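Local coordinates for protein probable arylamine n-acetyl transferase (Mycobacterium abscessus, PDB 4GUZ) that probably transfers an acetyl group from acetyl coenzyme A to the amine of aromatic substrates, as arylamine N-acetyltransferases do, at residues Lys47-Leu51 / Phe265-Leu269; Pro254-Leu258 / Leu277-Ala282; Thr34-Leu38 / Val89-Phe95; Val59-Ile63 / Tyr78-Ala84. One frame throughout, in Å; residues are numbered along the deposited sequence.

Contact 1 (Lys47-Leu51 / Phe265-Leu269); sequences KWENL and FGIEL
E49 OE2 is held by a salt bridge with R75 and by the backbone N of G76, while I267 CG2 packs against it at 3.8 Å. The other oxygen, E49 OE1, accepts the backbone N of L51 at 3.0 Å, in a bond bent to 144° at the hydrogen. CG of E49 lies between its own backbone N and carbonyl carbon (chi1 53°), and the chain bends again at chi2. These two bends turn the carboxylate back toward L51.

I267 fills the middle of the contact. Its CD1 meets E49 CG at 3.8 Å. Its CG2 also touches L51 CD1 at 4.0 Å. L51 CD1 reaches L269 CD1 at 4.1 Å, so one methyl serves both apolar neighbours.

K47 closes the other end. Its CE lies 3.3 Å from F265 O and also 3.3 Å from G266 O. These are van der Waals contacts of a methylene with two carbonyl oxygens. No hydrogen bond crosses between the two segments. G266 has positive phi just after helix 254-263, and the loop turns there toward helix 271-282.

The contact sets the edge strand 48-49 of the five-stranded sheet against the loop joining the two C-terminal helices. Its chemistry is divided. The charge of E49 is probably balanced by R75, with backbone N-H groups adding to the grip. E49 CB and CG pack on I267 CD1, while I267 CG2 and L269 CD1 meet L51 CD1.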
# COMPACT_ATOMS: atom_id res chain seq x y z
N LYS A 47 4.04 7.92 2.54
CA LYS A 47 2.98 7.91 3.54
C LYS A 47 1.75 7.21 3.03
O LYS A 47 1.56 7.10 1.81
CB LYS A 47 2.70 9.34 4.02
CG LYS A 47 3.80 9.89 4.92
CD LYS A 47 3.83 11.41 4.92
CE LYS A 47 4.94 11.99 5.77
NZ LYS A 47 6.30 11.61 5.30
N TRP A 48 0.94 6.68 3.95
CA TRP A 48 -0.26 5.91 3.57
C TRP A 48 -1.49 6.52 4.20
O TRP A 48 -1.57 6.61 5.42
CB TRP A 48 -0.12 4.43 3.94
CG TRP A 48 -1.04 3.52 3.16
CD1 TRP A 48 -0.70 2.73 2.11
CD2 TRP A 48 -2.47 3.39 3.31
NE1 TRP A 48 -1.80 2.04 1.65
CE2 TRP A 48 -2.92 2.48 2.33
CE3 TRP A 48 -3.42 3.96 4.18
CZ2 TRP A 48 -4.26 2.10 2.21
CZ3 TRP A 48 -4.76 3.61 4.04
CH2 TRP A 48 -5.16 2.68 3.07
N GLU A 49 -2.45 6.93 3.36
CA GLU A 49 -3.71 7.54 3.80
C GLU A 49 -4.71 7.59 2.65
O GLU A 49 -4.32 7.47 1.49
CB GLU A 49 -3.47 8.95 4.37
CG GLU A 49 -2.69 9.83 3.41
CD GLU A 49 -3.27 11.19 3.09
OE1 GLU A 49 -4.48 11.27 2.77
OE2 GLU A 49 -2.50 12.17 3.11
N ASN A 50 -5.99 7.81 2.97
CA ASN A 50 -7.11 7.86 2.02
C ASN A 50 -7.90 9.18 2.13
O ASN A 50 -9.08 9.19 1.76
CB ASN A 50 -8.07 6.69 2.33
CG ASN A 50 -8.84 6.90 3.64
OD1 ASN A 50 -8.39 7.59 4.57
ND2 ASN A 50 -10.07 6.38 3.70
N LEU A 51 -7.28 10.26 2.68
CA LEU A 51 -8.01 11.49 2.99
C LEU A 51 -8.61 12.19 1.77
O LEU A 51 -9.62 12.86 1.93
CB LEU A 51 -7.19 12.48 3.84
CG LEU A 51 -6.69 11.93 5.21
CD1 LEU A 51 -5.71 12.90 5.91
CD2 LEU A 51 -7.84 11.57 6.12
N PHE A 265 2.19 10.91 11.92
CA PHE A 265 2.25 10.49 10.52
C PHE A 265 2.91 11.48 9.56
O PHE A 265 3.22 11.09 8.43
CB PHE A 265 0.82 10.17 10.03
CG PHE A 265 0.15 9.05 10.78
CD1 PHE A 265 0.43 7.72 10.48
CD2 PHE A 265 -0.79 9.31 11.78
CE1 PHE A 265 -0.21 6.68 11.15
CE2 PHE A 265 -1.44 8.27 12.44
CZ PHE A 265 -1.15 6.96 12.12
N GLY A 266 3.16 12.71 10.00
CA GLY A 266 3.75 13.74 9.14
C GLY A 266 2.81 14.20 8.05
O GLY A 266 3.27 14.61 6.97
N ILE A 267 1.49 14.12 8.31
CA ILE A 267 0.43 14.52 7.39
C ILE A 267 -0.19 15.84 7.86
O ILE A 267 -0.60 15.96 9.01
CB ILE A 267 -0.64 13.39 7.23
CG1 ILE A 267 -0.01 12.19 6.47
CG2 ILE A 267 -1.91 13.87 6.50
CD1 ILE A 267 -0.76 10.84 6.53
N GLU A 268 -0.27 16.82 6.94
CA GLU A 268 -0.88 18.13 7.19
C GLU A 268 -1.66 18.52 5.96
O GLU A 268 -1.12 18.46 4.85
CB GLU A 268 0.17 19.20 7.54
CG GLU A 268 1.01 18.91 8.77
CD GLU A 268 2.19 19.85 8.91
OE1 GLU A 268 3.24 19.59 8.29
OE2 GLU A 268 2.04 20.87 9.62
N LEU A 269 -2.93 18.87 6.14
CA LEU A 269 -3.81 19.27 5.04
C LEU A 269 -3.83 20.78 4.92
O LEU A 269 -3.42 21.49 5.84
CB LEU A 269 -5.24 18.76 5.28
CG LEU A 269 -5.49 17.26 5.19
CD1 LEU A 269 -6.68 16.87 6.04
CD2 LEU A 269 -5.73 16.81 3.75

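Contact 2 (Pro254-Leu258 / Leu277-Ala282); sequences PAEVL and LLERLA
Helices 254-258 and 277-282 cross steeply, with 133° between their N-to-C directions and their axes 9.7 Å apart at closest approach. P254 and L278 bring the two backbones nearest, with their CA atoms 5.5 Å apart.

P254 stands in the first turn of its helix and meets three residues. Its CB touches L278 CD2 at 3.6 Å and also packs on L281 CB, while its CG faces the methyl of A282. L278 CD2 comes closer still to the backbone, lying 3.3 Å from P254 O.

One turn later, L258 crosses L278 at about a right angle. L258 CD1 rests 3.7 Å from L278 CD2. Its other methyl, CD2, slides past L277 CD2 at 4.0 Å. L277 can offer that methyl because its CG is anti to the backbone N (chi1 -179°).

V257 and L281 meet tip to tip on the buried side, with V257 CG1 3.7 Å from L281 CD1. R236 borders it: its NH1 bonds to L281 O, and its side chain touches P254 and V257. L277 continues inward onto L51 and L55 of helix 51-56.

The interface has no hydrogen bond or salt bridge between its segments. Its cohesion therefore comes mainly from apolar van der Waals packing between the last two helices of the chain, with one carbonyl oxygen touching a methyl.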
# COMPACT_ATOMS: atom_id res chain seq x y z
N PRO A 254 -11.64 15.50 17.38
CA PRO A 254 -11.30 16.01 16.03
C PRO A 254 -9.97 16.80 16.00
O PRO A 254 -9.18 16.61 15.07
CB PRO A 254 -12.51 16.88 15.69
CG PRO A 254 -13.63 16.22 16.40
CD PRO A 254 -13.03 15.84 17.72
N ALA A 255 -9.69 17.63 17.03
CA ALA A 255 -8.44 18.38 17.12
C ALA A 255 -7.22 17.46 17.32
O ALA A 255 -6.17 17.70 16.71
CB ALA A 255 -8.51 19.39 18.25
N GLU A 256 -7.35 16.40 18.16
CA GLU A 256 -6.24 15.47 18.40
C GLU A 256 -5.88 14.70 17.12
O GLU A 256 -4.71 14.42 16.90
CB GLU A 256 -6.57 14.49 19.53
CG GLU A 256 -6.44 15.09 20.92
CD GLU A 256 -7.11 14.31 22.03
OE1 GLU A 256 -8.07 13.57 21.75
OE2 GLU A 256 -6.69 14.48 23.20
N VAL A 257 -6.88 14.42 16.25
CA VAL A 257 -6.67 13.75 14.96
C VAL A 257 -5.72 14.60 14.11
O VAL A 257 -4.72 14.07 13.62
CB VAL A 257 -7.99 13.44 14.20
CG1 VAL A 257 -7.71 12.96 12.77
CG2 VAL A 257 -8.81 12.41 14.96
N LEU A 258 -6.01 15.91 13.95
CA LEU A 258 -5.12 16.79 13.17
C LEU A 258 -3.72 16.83 13.78
O LEU A 258 -2.74 16.83 13.04
CB LEU A 258 -5.66 18.23 13.06
CG LEU A 258 -7.04 18.46 12.44
CD1 LEU A 258 -7.33 19.96 12.41
CD2 LEU A 258 -7.10 17.95 11.00
N LEU A 277 -12.16 18.17 7.05
CA LEU A 277 -11.88 16.89 7.73
C LEU A 277 -12.50 16.87 9.12
O LEU A 277 -13.17 15.89 9.45
CB LEU A 277 -10.38 16.55 7.78
CG LEU A 277 -10.01 15.21 8.44
CD1 LEU A 277 -10.49 14.01 7.65
CD2 LEU A 277 -8.54 15.10 8.66
N LEU A 278 -12.35 17.97 9.90
CA LEU A 278 -12.93 18.14 11.24
C LEU A 278 -14.46 17.92 11.21
O LEU A 278 -15.00 17.37 12.17
CB LEU A 278 -12.61 19.55 11.80
CG LEU A 278 -11.17 19.83 12.22
CD1 LEU A 278 -10.95 21.31 12.52
CD2 LEU A 278 -10.80 19.05 13.45
N GLU A 279 -15.13 18.34 10.11
CA GLU A 279 -16.58 18.17 9.89
C GLU A 279 -16.90 16.70 9.71
O GLU A 279 -17.86 16.22 10.32
CB GLU A 279 -17.07 19.00 8.69
CG GLU A 279 -17.11 20.50 8.94
CD GLU A 279 -17.58 21.39 7.80
OE1 GLU A 279 -18.20 20.88 6.84
OE2 GLU A 279 -17.33 22.62 7.89
N ARG A 280 -16.08 15.97 8.91
CA ARG A 280 -16.24 14.51 8.72
C ARG A 280 -16.03 13.78 10.06
O ARG A 280 -16.76 12.84 10.38
CB ARG A 280 -15.26 13.97 7.66
CG ARG A 280 -15.40 14.55 6.26
CD ARG A 280 -16.52 13.90 5.45
NE ARG A 280 -16.39 14.17 4.02
CZ ARG A 280 -16.85 15.25 3.39
NH1 ARG A 280 -17.50 16.19 4.07
NH2 ARG A 280 -16.67 15.39 2.09
N LEU A 281 -15.05 14.24 10.86
CA LEU A 281 -14.70 13.68 12.17
C LEU A 281 -15.76 13.98 13.25
O LEU A 281 -16.02 13.12 14.08
CB LEU A 281 -13.31 14.18 12.62
CG LEU A 281 -12.12 13.87 11.69
CD1 LEU A 281 -10.91 14.68 12.08
CD2 LEU A 281 -11.79 12.38 11.63
N ALA A 282 -16.37 15.19 13.24
CA ALA A 282 -17.39 15.57 14.23
C ALA A 282 -18.81 15.04 13.88
O ALA A 282 -19.72 15.16 14.71
CB ALA A 282 -17.44 17.08 14.37

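Contact 3 (Thr34-Leu38 / Val89-Phe95); sequences TLRRL and VLQRLGF
Aliphatic contacts of L35 and L38 with V89, L90 and L93 hold one part of this interface. L38 CD1 and L93 CD1 reach toward each other tip to tip at 3.8 Å. The second methyl, L38 CD2, meets V89 CG1 in the same manner at 4.1 Å. L35 CD1 touches L90 CD2 at 3.7 Å, the two side chains crossing at a slant. L35 has CG anti to its backbone N (chi1 -175°), which brings CD1 to L90; L35 also touches the sheet residue V121.

Aromatic contacts centre on F95. T34 CG2 sits at the ring edge, near the ring plane, 4.0 Å from F95 CZ. L35 CB lies 4.0 Å from F95 CE1, and L38 CD1 lies 3.9 Å from F95 CE2. The ring thus ends among three residues of helix 32-45.

Backbone bonds fix where F95 leaves the helix. G94 has positive phi and forms a Schellman motif. F95 N bonds back to L90 O at 3.0 Å, and that oxygen also lies at the ring edge, in plane. The bond from G94 N to Q91 O is weak. The chain then enters strand 96-104.

The polar group of T34 is satisfied apart from this packing: OG1 bonds to S29 O and D27 O. No hydrogen bond links the two segments. Their union is hydrophobic, and the helix 79-92 terminus places F95 as part of the packing between helix 32-45 and the large sheet.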
# COMPACT_ATOMS: atom_id res chain seq x y z
N THR A 34 18.71 -4.44 -5.47
CA THR A 34 18.16 -3.12 -5.75
C THR A 34 16.66 -3.11 -5.37
O THR A 34 16.22 -2.20 -4.67
CB THR A 34 18.40 -2.73 -7.20
OG1 THR A 34 19.81 -2.61 -7.38
CG2 THR A 34 17.73 -1.38 -7.59
N LEU A 35 15.90 -4.14 -5.80
CA LEU A 35 14.47 -4.26 -5.50
C LEU A 35 14.23 -4.26 -4.00
O LEU A 35 13.29 -3.62 -3.54
CB LEU A 35 13.91 -5.55 -6.15
CG LEU A 35 12.40 -5.78 -6.04
CD1 LEU A 35 11.62 -4.71 -6.79
CD2 LEU A 35 12.02 -7.17 -6.53
N ARG A 36 15.07 -4.98 -3.23
CA ARG A 36 14.97 -5.03 -1.78
C ARG A 36 15.11 -3.65 -1.18
O ARG A 36 14.31 -3.27 -0.33
CB ARG A 36 16.01 -6.00 -1.16
CG ARG A 36 15.54 -7.45 -1.23
CD ARG A 36 16.61 -8.45 -0.83
NE ARG A 36 16.18 -9.80 -1.20
CZ ARG A 36 16.46 -10.91 -0.52
NH1 ARG A 36 17.22 -10.87 0.57
NH2 ARG A 36 15.98 -12.08 -0.93
N ARG A 37 16.11 -2.89 -1.64
CA ARG A 37 16.34 -1.53 -1.12
C ARG A 37 15.22 -0.58 -1.53
O ARG A 37 14.85 0.28 -0.74
CB ARG A 37 17.71 -0.99 -1.56
CG ARG A 37 18.88 -1.78 -0.96
CD ARG A 37 20.21 -1.02 -0.91
NE ARG A 37 20.58 -0.35 -2.16
CZ ARG A 37 21.00 -0.96 -3.27
NH1 ARG A 37 21.07 -2.29 -3.33
NH2 ARG A 37 21.32 -0.25 -4.34
N LEU A 38 14.64 -0.78 -2.74
CA LEU A 38 13.54 0.04 -3.28
C LEU A 38 12.28 -0.16 -2.45
O LEU A 38 11.68 0.81 -2.00
CB LEU A 38 13.24 -0.28 -4.74
CG LEU A 38 14.21 0.22 -5.81
CD1 LEU A 38 13.83 -0.33 -7.15
CD2 LEU A 38 14.22 1.74 -5.89
N VAL A 89 8.76 3.61 -11.10
CA VAL A 89 10.17 3.41 -10.70
C VAL A 89 10.70 2.13 -11.33
O VAL A 89 11.77 2.15 -11.92
CB VAL A 89 10.41 3.42 -9.17
CG1 VAL A 89 11.90 3.35 -8.84
CG2 VAL A 89 9.81 4.66 -8.52
N LEU A 90 9.94 1.00 -11.20
CA LEU A 90 10.37 -0.30 -11.74
C LEU A 90 10.64 -0.21 -13.25
O LEU A 90 11.64 -0.75 -13.74
CB LEU A 90 9.33 -1.40 -11.43
CG LEU A 90 9.15 -1.80 -9.95
CD1 LEU A 90 8.07 -2.87 -9.79
CD2 LEU A 90 10.47 -2.22 -9.30
N GLN A 91 9.78 0.54 -13.96
CA GLN A 91 9.86 0.78 -15.40
C GLN A 91 11.14 1.55 -15.76
O GLN A 91 11.83 1.17 -16.71
CB GLN A 91 8.61 1.55 -15.87
CG GLN A 91 8.56 1.91 -17.36
CD GLN A 91 8.49 0.71 -18.27
OE1 GLN A 91 9.41 0.45 -19.06
NE2 GLN A 91 7.40 -0.05 -18.18
N ARG A 92 11.45 2.64 -15.01
CA ARG A 92 12.63 3.46 -15.27
C ARG A 92 13.93 2.74 -15.01
O ARG A 92 14.92 3.02 -15.68
CB ARG A 92 12.62 4.73 -14.40
CG ARG A 92 11.92 5.88 -15.06
CD ARG A 92 12.65 6.45 -16.27
NE ARG A 92 13.69 7.41 -15.89
CZ ARG A 92 13.45 8.65 -15.47
NH1 ARG A 92 12.21 9.09 -15.34
NH2 ARG A 92 14.46 9.45 -15.15
N LEU A 93 13.94 1.83 -14.03
CA LEU A 93 15.16 1.12 -13.66
C LEU A 93 15.37 -0.17 -14.50
O LEU A 93 16.38 -0.85 -14.33
CB LEU A 93 15.20 0.83 -12.16
CG LEU A 93 15.26 2.05 -11.21
CD1 LEU A 93 15.70 1.62 -9.84
CD2 LEU A 93 16.22 3.14 -11.73
N GLY A 94 14.45 -0.44 -15.41
CA GLY A 94 14.53 -1.56 -16.34
C GLY A 94 14.22 -2.94 -15.80
O GLY A 94 14.80 -3.93 -16.27
N PHE A 95 13.30 -3.04 -14.80
CA PHE A 95 12.88 -4.35 -14.28
C PHE A 95 11.81 -4.94 -15.19
O PHE A 95 11.08 -4.19 -15.84
CB PHE A 95 12.32 -4.22 -12.85
CG PHE A 95 13.31 -3.97 -11.74
CD1 PHE A 95 13.87 -5.04 -11.04
CD2 PHE A 95 13.66 -2.68 -11.37
CE1 PHE A 95 14.75 -4.81 -9.97
CE2 PHE A 95 14.55 -2.45 -10.31
CZ PHE A 95 15.09 -3.51 -9.62

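Contact 4 (Val59-Ile63 / Tyr78-Ala84); sequences VALDI and YCYEHVA
At the start of helix 79-92, where C79 is probably the nucleophile of a Cys-His-Asp triad with H116 and D131, V59 packs on E81. V59 CG1 lies 3.4 Å from E81 CD, the two side chains crossing at about a right angle. V59 CG2 meets Y78 CZ at 3.9 Å.

E81 reaches back to its own helix start. Its OE1 accepts Y78 N at 2.8 Å, with the N-H coming from above the carboxylate plane. OE2 forms a salt bridge with K69. A water donates to both E81 OE2 and A60 O, at 2.8 Å and 2.7 Å, bridging the segments.

Further along, L61 CD2 packs 3.7 Å from Y80 CB. A84 CB lies 3.7 Å from L61 O. I63 CD1 ends over the A84 backbone, 3.3 Å from A84 O. D62 OD2 caps the next helix through A65 N.

The loop before helix 63-72 is thus joined to helix 79-92 by van der Waals contacts, some to polar groups, and a bridging water. A cysteine at the start of a helix, with a histidine and an aspartate completing the proposed triad, is typical of the arylamine N-acetyltransferase active site.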
# COMPACT_ATOMS: atom_id res chain seq x y z
N VAL A 59 -9.50 10.37 -6.31
CA VAL A 59 -8.05 10.27 -6.15
C VAL A 59 -7.38 10.30 -7.53
O VAL A 59 -7.69 9.44 -8.36
CB VAL A 59 -7.66 8.98 -5.35
CG1 VAL A 59 -6.16 8.74 -5.38
CG2 VAL A 59 -8.17 9.02 -3.90
N ALA A 60 -6.46 11.24 -7.77
CA ALA A 60 -5.71 11.33 -9.03
C ALA A 60 -4.62 10.26 -9.06
O ALA A 60 -3.88 10.13 -8.09
CB ALA A 60 -5.07 12.71 -9.17
N LEU A 61 -4.56 9.46 -10.14
CA LEU A 61 -3.56 8.40 -10.22
C LEU A 61 -2.46 8.70 -11.23
O LEU A 61 -1.50 7.94 -11.33
CB LEU A 61 -4.21 7.03 -10.50
CG LEU A 61 -5.22 6.50 -9.49
CD1 LEU A 61 -5.73 5.16 -9.92
CD2 LEU A 61 -4.60 6.38 -8.08
N ASP A 62 -2.56 9.84 -11.94
CA ASP A 62 -1.53 10.19 -12.93
C ASP A 62 -0.21 10.53 -12.21
O ASP A 62 -0.24 11.17 -11.16
CB ASP A 62 -2.01 11.33 -13.85
CG ASP A 62 -2.30 12.62 -13.13
OD1 ASP A 62 -3.45 12.79 -12.67
OD2 ASP A 62 -1.37 13.45 -13.02
N ILE A 63 0.93 10.08 -12.78
CA ILE A 63 2.26 10.19 -12.18
C ILE A 63 2.59 11.64 -11.77
O ILE A 63 3.02 11.80 -10.62
CB ILE A 63 3.38 9.53 -13.05
CG1 ILE A 63 3.32 8.00 -12.93
CG2 ILE A 63 4.80 10.04 -12.74
CD1 ILE A 63 3.42 7.44 -11.46
N TYR A 78 -3.08 5.97 -1.10
CA TYR A 78 -3.50 4.60 -0.83
C TYR A 78 -2.92 3.66 -1.91
O TYR A 78 -2.04 4.08 -2.65
CB TYR A 78 -5.01 4.42 -0.54
CG TYR A 78 -6.06 4.73 -1.60
CD1 TYR A 78 -5.75 4.69 -2.96
CD2 TYR A 78 -7.40 4.89 -1.25
CE1 TYR A 78 -6.73 4.87 -3.94
CE2 TYR A 78 -8.38 5.10 -2.21
CZ TYR A 78 -8.05 5.10 -3.55
OH TYR A 78 -9.05 5.29 -4.48
N CYS A 79 -3.30 2.37 -1.92
CA CYS A 79 -2.65 1.35 -2.75
C CYS A 79 -2.36 1.78 -4.20
O CYS A 79 -1.23 1.64 -4.65
CB CYS A 79 -3.36 0.00 -2.69
SG CYS A 79 -4.93 -0.09 -3.60
N TYR A 80 -3.37 2.35 -4.89
CA TYR A 80 -3.26 2.67 -6.30
C TYR A 80 -2.28 3.83 -6.55
O TYR A 80 -1.61 3.82 -7.58
CB TYR A 80 -4.66 2.90 -6.91
CG TYR A 80 -5.45 1.61 -6.96
CD1 TYR A 80 -4.90 0.45 -7.50
CD2 TYR A 80 -6.71 1.52 -6.37
CE1 TYR A 80 -5.57 -0.77 -7.45
CE2 TYR A 80 -7.40 0.31 -6.33
CZ TYR A 80 -6.84 -0.82 -6.90
OH TYR A 80 -7.50 -2.02 -6.89
N GLU A 81 -2.11 4.74 -5.59
CA GLU A 81 -1.13 5.82 -5.72
C GLU A 81 0.28 5.26 -5.55
O GLU A 81 1.19 5.59 -6.31
CB GLU A 81 -1.40 6.90 -4.69
CG GLU A 81 -2.63 7.71 -5.03
CD GLU A 81 -3.08 8.54 -3.85
OE1 GLU A 81 -3.77 7.98 -2.97
OE2 GLU A 81 -2.74 9.75 -3.80
N HIS A 82 0.45 4.38 -4.53
CA HIS A 82 1.70 3.68 -4.24
C HIS A 82 2.12 2.81 -5.44
O HIS A 82 3.29 2.84 -5.83
CB HIS A 82 1.53 2.80 -2.98
CG HIS A 82 1.64 3.55 -1.70
ND1 HIS A 82 2.80 3.56 -0.97
CD2 HIS A 82 0.72 4.31 -1.06
CE1 HIS A 82 2.56 4.31 0.09
NE2 HIS A 82 1.32 4.78 0.08
N VAL A 83 1.19 2.01 -6.00
CA VAL A 83 1.50 1.12 -7.14
C VAL A 83 1.84 1.96 -8.40
O VAL A 83 2.79 1.62 -9.11
CB VAL A 83 0.39 0.06 -7.40
CG1 VAL A 83 0.50 -0.56 -8.79
CG2 VAL A 83 0.47 -1.04 -6.34
N ALA A 84 1.14 3.10 -8.64
CA ALA A 84 1.47 3.97 -9.78
C ALA A 84 2.92 4.44 -9.67
O ALA A 84 3.69 4.29 -10.62
CB ALA A 84 0.52 5.17 -9.84
O HOH W 1 -2.68 11.44 -6.02

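How the contacts relate
Contact 3 is largely buried, and contact 1 is buried too. Contact 4 is partly buried. Contact 2 is the most peripheral, its centre about 24 Å from the centre of the chain. Contacts 1 and 2 adjoin: L277 CD2 packs on L269 CD1 at 3.7 Å, and both involve the C-terminal helical region. Contacts 1 and 4 also meet, with K47 O and H82 NE2 in a probable hydrogen bond of 2.9 Å. Contacts 3 and 4 use opposite ends of helix 79-92. Contacts 1, 2 and 3 join their segments by packing; contact 4 adds a water bridge. The buried glutamates of contacts 1 and 4 pair with R75 and K69, which lie outside the segments.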